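Long-range contacts in hypothetical protein yihE (Escherichia coli, PDB 1ZYL), which phosphorylates itself and other proteins on serine and threonine using ATP, and probably protects the cell from stress linked to reactive oxygen species: residues Arg51-Tyr57 with Tyr102-Ser108; Pro59-Thr63 with Asp219-Asn223; Arg157-Glu161 with Phe174-Asp179. All coordinates share one frame; numbering follows the deposited sequence.

Interaction 1: Arg51-Tyr57 with Tyr102-Ser108; sequences RFVVKFY and YFAVFPS
Lys55 and Ala104 exchange two backbone hydrogen bonds, Lys55 N to Ala104 O at 2.9 Å and Ala104 N to Lys55 O at 3.1 Å. Val53 and Phe106 repeat the pattern, with Phe106 N 2.9 Å from Val53 O. These antiparallel hydrogen-bonded pairs join strand 52-57, central in the five-stranded sheet of the kinase-like N-terminal lobe, to its neighbour 101-107; the end bonds, Ser108 N to Arg51 O and Tyr57 N to Tyr102 O, are weak. The Lys55 chain leads away to a long, weak ion pair with Asp217, consistent with the lysine of this strand in protein kinases. With Phe103 CG between its backbone N and carbonyl carbon (chi1 64°), its ring forms an offset stack with that of Phe56 on the other face, planes 6° apart and centroids 4.8 Å apart, Phe103 CB lying over the centre of the Phe56 ring. Replacing Phe56 by alanine would probably leave the Phe103 ring without its stacking partner and open a gap against Ile16 and Ala19 of helix 13-22. Val54 CG1 meets the edge of the Phe103 ring, 3.7 Å from its CD2. On the Lys55 side, Tyr57 OH approaches the Phe106 ring in its plane, 3.6 Å from CZ.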
loop_
_atom_site.group_PDB
_atom_site.type_symbol
_atom_site.label_atom_id
_atom_site.label_comp_id
_atom_site.label_asym_id
_atom_site.label_seq_id
_atom_site.Cartn_x
_atom_site.Cartn_y
_atom_site.Cartn_z
ATOM N N ARG A 51 6.897 24.662 -0.114
ATOM C CA ARG A 51 7.153 23.342 0.465
ATOM C C ARG A 51 7.362 22.150 -0.475
ATOM O O ARG A 51 6.714 22.022 -1.517
ATOM C CB ARG A 51 6.054 23.015 1.477
ATOM C CG ARG A 51 5.810 24.123 2.497
ATOM C CD ARG A 51 4.780 23.695 3.528
ATOM N NE ARG A 51 3.604 23.102 2.895
ATOM C CZ ARG A 51 2.588 22.554 3.555
ATOM N NH1 ARG A 51 2.595 22.523 4.881
ATOM N NH2 ARG A 51 1.571 22.025 2.887
ATOM N N PHE A 52 8.286 21.280 -0.064
ATOM C CA PHE A 52 8.679 20.062 -0.782
ATOM C C PHE A 52 8.927 18.943 0.230
ATOM O O PHE A 52 8.916 19.169 1.441
ATOM C CB PHE A 52 9.987 20.291 -1.543
ATOM C CG PHE A 52 9.811 20.869 -2.906
ATOM C CD1 PHE A 52 9.290 20.098 -3.938
ATOM C CD2 PHE A 52 10.200 22.180 -3.173
ATOM C CE1 PHE A 52 9.158 20.619 -5.224
ATOM C CE2 PHE A 52 10.075 22.717 -4.455
ATOM C CZ PHE A 52 9.554 21.934 -5.483
ATOM N N VAL A 53 9.158 17.736 -0.271
ATOM C CA VAL A 53 9.451 16.596 0.596
ATOM C C VAL A 53 10.431 15.676 -0.113
ATOM O O VAL A 53 10.305 15.426 -1.307
ATOM C CB VAL A 53 8.177 15.775 0.964
ATOM C CG1 VAL A 53 7.207 16.623 1.754
ATOM C CG2 VAL A 53 7.507 15.258 -0.280
ATOM N N VAL A 54 11.432 15.197 0.612
ATOM C CA VAL A 54 12.384 14.284 0.007
ATOM C C VAL A 54 11.979 12.926 0.529
ATOM O O VAL A 54 11.586 12.801 1.689
ATOM C CB VAL A 54 13.839 14.525 0.453
ATOM C CG1 VAL A 54 14.761 14.318 -0.737
ATOM C CG2 VAL A 54 13.997 15.901 1.068
ATOM N N LYS A 55 12.066 11.914 -0.324
ATOM C CA LYS A 55 11.703 10.578 0.078
ATOM C C LYS A 55 12.914 9.714 -0.177
ATOM O O LYS A 55 13.369 9.602 -1.316
ATOM C CB LYS A 55 10.521 10.077 -0.758
ATOM C CG LYS A 55 9.730 8.897 -0.164
ATOM C CD LYS A 55 8.649 8.420 -1.146
ATOM C CE LYS A 55 7.536 7.593 -0.470
ATOM N NZ LYS A 55 6.481 8.414 0.229
ATOM N N PHE A 56 13.458 9.128 0.883
ATOM C CA PHE A 56 14.594 8.248 0.726
ATOM C C PHE A 56 14.076 6.837 0.772
ATOM O O PHE A 56 13.680 6.346 1.818
ATOM C CB PHE A 56 15.626 8.460 1.823
ATOM C CG PHE A 56 16.557 9.593 1.550
ATOM C CD1 PHE A 56 16.109 10.907 1.609
ATOM C CD2 PHE A 56 17.879 9.349 1.217
ATOM C CE1 PHE A 56 16.966 11.963 1.340
ATOM C CE2 PHE A 56 18.744 10.396 0.946
ATOM C CZ PHE A 56 18.287 11.708 1.007
ATOM N N TYR A 57 14.060 6.201 -0.386
ATOM C CA TYR A 57 13.584 4.842 -0.500
ATOM C C TYR A 57 14.463 3.933 0.338
ATOM O O TYR A 57 15.681 3.937 0.195
ATOM C CB TYR A 57 13.604 4.441 -1.971
ATOM C CG TYR A 57 12.565 5.189 -2.783
ATOM C CD1 TYR A 57 11.223 4.811 -2.736
ATOM C CD2 TYR A 57 12.916 6.290 -3.573
ATOM C CE1 TYR A 57 10.253 5.502 -3.453
ATOM C CE2 TYR A 57 11.942 6.996 -4.299
ATOM C CZ TYR A 57 10.611 6.593 -4.229
ATOM O OH TYR A 57 9.627 7.275 -4.906
ATOM N N TYR A 102 18.717 5.793 -2.505
ATOM C CA TYR A 102 18.068 6.384 -3.670
ATOM C C TYR A 102 17.076 7.365 -3.076
ATOM O O TYR A 102 16.743 7.260 -1.901
ATOM C CB TYR A 102 17.283 5.335 -4.445
ATOM C CG TYR A 102 18.105 4.385 -5.264
ATOM C CD1 TYR A 102 18.656 4.780 -6.482
ATOM C CD2 TYR A 102 18.270 3.063 -4.863
ATOM C CE1 TYR A 102 19.340 3.873 -7.292
ATOM C CE2 TYR A 102 18.950 2.149 -5.660
ATOM C CZ TYR A 102 19.477 2.557 -6.877
ATOM O OH TYR A 102 20.080 1.632 -7.696
ATOM N N PHE A 103 16.600 8.316 -3.868
ATOM C CA PHE A 103 15.619 9.260 -3.359
ATOM C C PHE A 103 15.017 10.105 -4.460
ATOM O O PHE A 103 15.571 10.198 -5.555
ATOM C CB PHE A 103 16.230 10.171 -2.295
ATOM C CG PHE A 103 17.332 11.064 -2.799
ATOM C CD1 PHE A 103 18.541 10.535 -3.232
ATOM C CD2 PHE A 103 17.184 12.445 -2.780
ATOM C CE1 PHE A 103 19.588 11.372 -3.631
ATOM C CE2 PHE A 103 18.229 13.288 -3.179
ATOM C CZ PHE A 103 19.428 12.752 -3.601
ATOM N N ALA A 104 13.873 10.711 -4.158
ATOM C CA ALA A 104 13.167 11.564 -5.098
ATOM C C ALA A 104 12.575 12.730 -4.320
ATOM O O ALA A 104 12.480 12.683 -3.097
ATOM C CB ALA A 104 12.068 10.779 -5.792
ATOM N N VAL A 105 12.179 13.779 -5.029
ATOM C CA VAL A 105 11.607 14.956 -4.391
ATOM C C VAL A 105 10.206 15.189 -4.934
ATOM O O VAL A 105 10.007 15.208 -6.145
ATOM C CB VAL A 105 12.478 16.210 -4.655
ATOM C CG1 VAL A 105 11.973 17.371 -3.836
ATOM C CG2 VAL A 105 13.936 15.919 -4.308
ATOM N N PHE A 106 9.233 15.359 -4.048
ATOM C CA PHE A 106 7.866 15.579 -4.498
ATOM C C PHE A 106 7.295 16.895 -4.002
ATOM O O PHE A 106 7.570 17.322 -2.878
ATOM C CB PHE A 106 6.935 14.456 -4.028
ATOM C CG PHE A 106 7.351 13.088 -4.466
ATOM C CD1 PHE A 106 8.414 12.441 -3.854
ATOM C CD2 PHE A 106 6.666 12.437 -5.486
ATOM C CE1 PHE A 106 8.788 11.163 -4.251
ATOM C CE2 PHE A 106 7.032 11.159 -5.892
ATOM C CZ PHE A 106 8.097 10.520 -5.274
ATOM N N PRO A 107 6.477 17.552 -4.839
ATOM C CA PRO A 107 5.836 18.828 -4.514
ATOM C C PRO A 107 4.894 18.644 -3.334
ATOM O O PRO A 107 3.836 18.040 -3.482
ATOM C CB PRO A 107 5.068 19.162 -5.788
ATOM C CG PRO A 107 5.857 18.481 -6.862
ATOM C CD PRO A 107 6.196 17.165 -6.234
ATOM N N SER A 108 5.270 19.151 -2.164
ATOM C CA SER A 108 4.404 19.015 -0.998
ATOM C C SER A 108 2.994 19.410 -1.419
ATOM O O SER A 108 2.729 20.563 -1.771
ATOM C CB SER A 108 4.882 19.904 0.147
ATOM O OG SER A 108 4.040 19.758 1.276
#

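Interaction 2: Pro59-Thr63 with Asp219-Asn223; sequences PERWT and DDARN
Arg61 meets two aspartates through salt bridges. Its NH2 lies 2.7 Å from Asp220 OD2, which sits close to the guanidinium plane, whereas the nitrogen approaches that oxygen from above the carboxylate plane. The bonds to Asp219 are weak: NE and NH2 of Arg61 both reach Asp219 OD1 at 3.3 Å. Both acceptors lie at the edge of the guanidinium, yet the Asp219 carboxylate is turned 86° from its plane. An extended chain with CG anti to the backbone N (chi1 178°) carries the arginine head across to them. Asp220 OD2 also forms a salt bridge with Arg222 NH1 at 2.9 Å, though the hydrogen bond in it is weak; one carboxylate oxygen thus faces two guanidinium groups and would be expected to offset their like charge. Outside this network, Arg61 also pairs with Glu38, Asp219 OD1 is hydrogen-bonded by Asn39, and Arg222 has its salt bridge to Glu151.

The contact spans the two lobes of the kinase-like fold. Residues 59-63 lie between strand 52-57 and helix 64-79 of the N-terminal lobe, while 219-223 follow Asp217, a probable magnesium ligand; the Asp220 side chain comes within about 4 Å of that of Asp201, the probable proton acceptor.

Among uncharged groups, Trp62 NE1 donates to Asp219 O at 2.8 Å. The donor lies in the carbonyl plane, although the oxygen is tilted from the indole plane, and the same oxygen accepts from Arg144.

In the flat-group packing, the Trp62 edge stands over one face of the Arg222 guanidinium, CZ2 lying 4.1 Å from NH1.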
loop_
_atom_site.group_PDB
_atom_site.type_symbol
_atom_site.label_atom_id
_atom_site.label_comp_id
_atom_site.label_asym_id
_atom_site.label_seq_id
_atom_site.Cartn_x
_atom_site.Cartn_y
_atom_site.Cartn_z
ATOM N N PRO A 59 16.679 1.165 1.436
ATOM C CA PRO A 59 17.508 0.200 0.717
ATOM C C PRO A 59 16.984 -1.222 0.841
ATOM O O PRO A 59 16.304 -1.560 1.804
ATOM C CB PRO A 59 18.882 0.382 1.357
ATOM C CG PRO A 59 18.564 0.943 2.721
ATOM C CD PRO A 59 17.482 1.922 2.411
ATOM N N GLU A 60 17.290 -2.036 -0.162
ATOM C CA GLU A 60 16.879 -3.434 -0.213
ATOM C C GLU A 60 15.419 -3.709 -0.561
ATOM O O GLU A 60 15.060 -4.841 -0.872
ATOM C CB GLU A 60 17.232 -4.118 1.102
ATOM C CG GLU A 60 18.693 -3.954 1.451
ATOM C CD GLU A 60 19.560 -3.839 0.208
ATOM O OE1 GLU A 60 19.536 -4.768 -0.634
ATOM O OE2 GLU A 60 20.260 -2.812 0.074
ATOM N N ARG A 61 14.574 -2.688 -0.522
ATOM C CA ARG A 61 13.171 -2.891 -0.844
ATOM C C ARG A 61 12.952 -2.922 -2.351
ATOM O O ARG A 61 12.676 -3.976 -2.915
ATOM C CB ARG A 61 12.319 -1.792 -0.209
ATOM C CG ARG A 61 10.841 -1.871 -0.522
ATOM C CD ARG A 61 10.078 -1.104 0.520
ATOM N NE ARG A 61 8.830 -0.524 0.034
ATOM C CZ ARG A 61 7.733 -1.213 -0.260
ATOM N NH1 ARG A 61 7.713 -2.532 -0.127
ATOM N NH2 ARG A 61 6.645 -0.576 -0.663
ATOM N N TRP A 62 13.089 -1.766 -2.994
ATOM C CA TRP A 62 12.900 -1.637 -4.437
ATOM C C TRP A 62 14.219 -1.391 -5.173
ATOM O O TRP A 62 15.155 -0.806 -4.622
ATOM C CB TRP A 62 11.960 -0.459 -4.738
ATOM C CG TRP A 62 10.520 -0.619 -4.302
ATOM C CD1 TRP A 62 9.699 0.369 -3.846
ATOM C CD2 TRP A 62 9.724 -1.813 -4.337
ATOM N NE1 TRP A 62 8.444 -0.129 -3.596
ATOM C CE2 TRP A 62 8.430 -1.465 -3.886
ATOM C CE3 TRP A 62 9.975 -3.143 -4.705
ATOM C CZ2 TRP A 62 7.388 -2.401 -3.791
ATOM C CZ3 TRP A 62 8.934 -4.075 -4.610
ATOM C CH2 TRP A 62 7.661 -3.698 -4.156
ATOM N N THR A 63 14.297 -1.833 -6.422
ATOM C CA THR A 63 15.497 -1.594 -7.211
ATOM C C THR A 63 15.223 -0.323 -7.983
ATOM O O THR A 63 14.091 0.149 -8.020
ATOM C CB THR A 63 15.781 -2.719 -8.227
ATOM O OG1 THR A 63 14.632 -2.921 -9.058
ATOM C CG2 THR A 63 16.129 -4.011 -7.512
ATOM N N ASP A 219 4.443 4.207 -3.597
ATOM C CA ASP A 219 5.521 3.285 -3.255
ATOM C C ASP A 219 5.092 1.822 -3.367
ATOM O O ASP A 219 5.913 0.948 -3.654
ATOM C CB ASP A 219 6.016 3.553 -1.831
ATOM C CG ASP A 219 7.327 2.841 -1.522
ATOM O OD1 ASP A 219 7.578 2.537 -0.336
ATOM O OD2 ASP A 219 8.111 2.601 -2.464
ATOM N N ASP A 220 3.805 1.559 -3.145
ATOM C CA ASP A 220 3.292 0.192 -3.202
ATOM C C ASP A 220 2.659 -0.206 -4.520
ATOM O O ASP A 220 2.310 -1.365 -4.713
ATOM C CB ASP A 220 2.315 -0.056 -2.052
ATOM C CG ASP A 220 3.019 -0.531 -0.776
ATOM O OD1 ASP A 220 2.582 -0.153 0.339
ATOM O OD2 ASP A 220 4.005 -1.295 -0.890
ATOM N N ALA A 221 2.532 0.746 -5.434
ATOM C CA ALA A 221 1.960 0.466 -6.746
ATOM C C ALA A 221 2.434 -0.915 -7.179
ATOM O O ALA A 221 3.629 -1.193 -7.202
ATOM C CB ALA A 221 2.409 1.528 -7.759
ATOM N N ARG A 222 1.486 -1.778 -7.517
ATOM C CA ARG A 222 1.798 -3.137 -7.920
ATOM C C ARG A 222 0.865 -3.509 -9.060
ATOM O O ARG A 222 -0.034 -2.744 -9.386
ATOM C CB ARG A 222 1.559 -4.055 -6.720
ATOM C CG ARG A 222 2.614 -5.120 -6.498
ATOM C CD ARG A 222 2.578 -5.662 -5.066
ATOM N NE ARG A 222 2.896 -4.626 -4.094
ATOM C CZ ARG A 222 3.633 -4.836 -3.011
ATOM N NH1 ARG A 222 3.882 -3.846 -2.165
ATOM N NH2 ARG A 222 4.131 -6.038 -2.774
ATOM N N ASN A 223 1.087 -4.653 -9.697
ATOM C CA ASN A 223 0.161 -5.073 -10.748
ATOM C C ASN A 223 -0.862 -5.971 -10.044
ATOM O O ASN A 223 -0.495 -6.914 -9.336
ATOM C CB ASN A 223 0.858 -5.883 -11.853
ATOM C CG ASN A 223 1.838 -5.052 -12.684
ATOM O OD1 ASN A 223 1.572 -3.893 -13.015
ATOM N ND2 ASN A 223 2.969 -5.661 -13.045
#

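Interaction 3: Arg157-Glu161 with Phe174-Asp179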
loop_
_atom_site.group_PDB
_atom_site.type_symbol
_atom_site.label_atom_id
_atom_site.label_comp_id
_atom_site.label_asym_id
_atom_site.label_seq_id
_atom_site.Cartn_x
_atom_site.Cartn_y
_atom_site.Cartn_z
ATOM N N ARG A 157 4.759 -17.084 5.013
ATOM C CA ARG A 157 4.707 -18.337 5.736
ATOM C C ARG A 157 6.106 -18.888 5.949
ATOM O O ARG A 157 6.374 -19.509 6.970
ATOM C CB ARG A 157 3.876 -19.370 4.988
ATOM C CG ARG A 157 3.872 -20.732 5.674
ATOM C CD ARG A 157 3.291 -20.634 7.073
ATOM N NE ARG A 157 3.988 -21.484 8.038
ATOM C CZ ARG A 157 4.097 -22.805 7.946
ATOM N NH1 ARG A 157 4.751 -23.480 8.878
ATOM N NH2 ARG A 157 3.556 -23.454 6.923
ATOM N N LYS A 158 6.994 -18.676 4.982
ATOM C CA LYS A 158 8.370 -19.161 5.101
ATOM C C LYS A 158 9.102 -18.404 6.202
ATOM O O LYS A 158 9.870 -18.987 6.958
ATOM C CB LYS A 158 9.130 -18.989 3.787
ATOM C CG LYS A 158 8.685 -19.917 2.688
ATOM C CD LYS A 158 9.501 -19.691 1.423
ATOM C CE LYS A 158 8.979 -20.540 0.280
ATOM N NZ LYS A 158 8.853 -21.974 0.682
ATOM N N LEU A 159 8.873 -17.099 6.279
ATOM C CA LEU A 159 9.503 -16.300 7.306
ATOM C C LEU A 159 8.960 -16.799 8.644
ATOM O O LEU A 159 9.720 -17.138 9.546
ATOM C CB LEU A 159 9.147 -14.832 7.114
ATOM C CG LEU A 159 9.983 -13.811 7.879
ATOM C CD1 LEU A 159 11.438 -13.975 7.471
ATOM C CD2 LEU A 159 9.501 -12.394 7.582
ATOM N N PHE A 160 7.637 -16.858 8.755
ATOM C CA PHE A 160 6.976 -17.314 9.973
ATOM C C PHE A 160 7.621 -18.572 10.560
ATOM O O PHE A 160 7.747 -18.706 11.779
ATOM C CB PHE A 160 5.492 -17.604 9.698
ATOM C CG PHE A 160 4.677 -16.391 9.323
ATOM C CD1 PHE A 160 3.334 -16.531 8.972
ATOM C CD2 PHE A 160 5.235 -15.117 9.315
ATOM C CE1 PHE A 160 2.564 -15.426 8.622
ATOM C CE2 PHE A 160 4.468 -14.007 8.964
ATOM C CZ PHE A 160 3.130 -14.168 8.617
ATOM N N GLU A 161 8.024 -19.492 9.690
ATOM C CA GLU A 161 8.631 -20.742 10.127
ATOM C C GLU A 161 9.818 -20.521 11.047
ATOM O O GLU A 161 9.807 -20.944 12.202
ATOM C CB GLU A 161 9.089 -21.551 8.925
ATOM C CG GLU A 161 9.577 -22.933 9.279
ATOM C CD GLU A 161 8.444 -23.873 9.620
ATOM O OE1 GLU A 161 8.720 -24.989 10.104
ATOM O OE2 GLU A 161 7.275 -23.500 9.401
ATOM N N PHE A 174 -0.399 -21.311 15.607
ATOM C CA PHE A 174 -0.358 -20.175 14.699
ATOM C C PHE A 174 -0.025 -20.597 13.279
ATOM O O PHE A 174 -0.712 -20.213 12.334
ATOM C CB PHE A 174 0.653 -19.131 15.189
ATOM C CG PHE A 174 1.003 -18.108 14.154
ATOM C CD1 PHE A 174 1.993 -18.368 13.210
ATOM C CD2 PHE A 174 0.297 -16.916 14.072
ATOM C CE1 PHE A 174 2.265 -17.462 12.202
ATOM C CE2 PHE A 174 0.562 -15.997 13.061
ATOM C CZ PHE A 174 1.546 -16.272 12.126
ATOM N N LEU A 175 1.031 -21.381 13.118
ATOM C CA LEU A 175 1.405 -21.823 11.788
ATOM C C LEU A 175 0.297 -22.686 11.195
ATOM O O LEU A 175 0.143 -22.758 9.983
ATOM C CB LEU A 175 2.728 -22.595 11.827
ATOM C CG LEU A 175 3.970 -21.818 12.287
ATOM C CD1 LEU A 175 5.234 -22.643 12.027
ATOM C CD2 LEU A 175 4.056 -20.498 11.546
ATOM N N LYS A 176 -0.480 -23.334 12.054
ATOM C CA LYS A 176 -1.576 -24.181 11.595
ATOM C C LYS A 176 -2.698 -23.285 11.081
ATOM O O LYS A 176 -3.242 -23.506 10.005
ATOM C CB LYS A 176 -2.083 -25.052 12.748
ATOM C CG LYS A 176 -3.096 -26.127 12.373
ATOM C CD LYS A 176 -3.495 -26.898 13.612
ATOM C CE LYS A 176 -4.408 -28.069 13.310
ATOM N NZ LYS A 176 -5.748 -27.645 12.842
ATOM N N ALA A 177 -3.042 -22.273 11.862
ATOM C CA ALA A 177 -4.078 -21.341 11.463
ATOM C C ALA A 177 -3.659 -20.659 10.161
ATOM O O ALA A 177 -4.505 -20.346 9.325
ATOM C CB ALA A 177 -4.301 -20.302 12.557
ATOM N N THR A 178 -2.360 -20.428 9.980
ATOM C CA THR A 178 -1.895 -19.789 8.754
ATOM C C THR A 178 -2.089 -20.708 7.547
ATOM O O THR A 178 -2.763 -20.344 6.582
ATOM C CB THR A 178 -0.411 -19.373 8.857
ATOM O OG1 THR A 178 -0.289 -18.286 9.780
ATOM C CG2 THR A 178 0.112 -18.920 7.512
ATOM N N ASP A 179 -1.500 -21.893 7.604
ATOM C CA ASP A 179 -1.630 -22.861 6.529
ATOM C C ASP A 179 -3.105 -22.952 6.102
ATOM O O ASP A 179 -3.440 -22.860 4.922
ATOM C CB ASP A 179 -1.126 -24.232 7.007
ATOM C CG ASP A 179 0.377 -24.248 7.284
ATOM O OD1 ASP A 179 0.889 -25.264 7.795
ATOM O OD2 ASP A 179 1.056 -23.250 6.991
#
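Phe174 turns an edge toward the face of Phe160 in an offset edge-to-face pair, with centroids 5.3 Å apart and planes at 64°. The nearest atoms, Phe174 CE1 and Phe160 CD1, are 3.5 Å apart. Over one face of the Phe174 ring lies Thr178 OG1, offset toward the rim, and Leu175 CD2 joins Phe160 CG at its edge. The Phe160 ring has Arg157 N over one face, again near the rim. The third flat group, the guanidinium of Arg157, has Leu175 O over one of its faces.

These side chains fill the seam of a helical hairpin in the C-terminal part of the kinase-like fold, where residues 157-161 and 174-179, on helices 149-161 and 171-188, run nearly antiparallel, their local axes at 170° and 10.9 Å apart. Farther in, Phe160 packs on Leu278 and Met282 of helix 266-283, and Phe174 meets Trp303 of helix 300-316 edge-to-face.

Leu175 fills the space between the aromatic pair and the charged group: its CD2 touches Phe160 CB at 3.7 Å, and its CD1 lies against Arg157 NH1 and Glu161 OE2. Bends at chi2 (60°) and at chi3 bring the Arg157 head over Leu175 to a salt bridge across the seam, from NH2 to Asp179 OD2. Along its own helix, Arg157 NH1 forms a salt bridge with Glu161 OE2 at 2.6 Å. Separate nitrogens thus serve the two carboxylates, whose OE2 and OD2 stay 6.7 Å apart.

How the interactions relate
Interactions 1 and 2, their centres 16 Å apart, share the chain that leaves strand 52-57 and enters the loop before helix 64-79. They touch where Tyr57 CE1 packs 3.7 Å from Asp219 OD2, and their segments alternate along the sequence. Interaction 1 belongs to the N-terminal sheet, while interaction 2 ties the loop that follows strand 52-57 to the loop after Asp217, close to the probable active site between the lobes. Interaction 3 is formed by residues between the two segments of interaction 2. Its centre lies 24 Å from that of interaction 2 and 37 Å from that of interaction 1, in a helical region away from the probable catalytic residues.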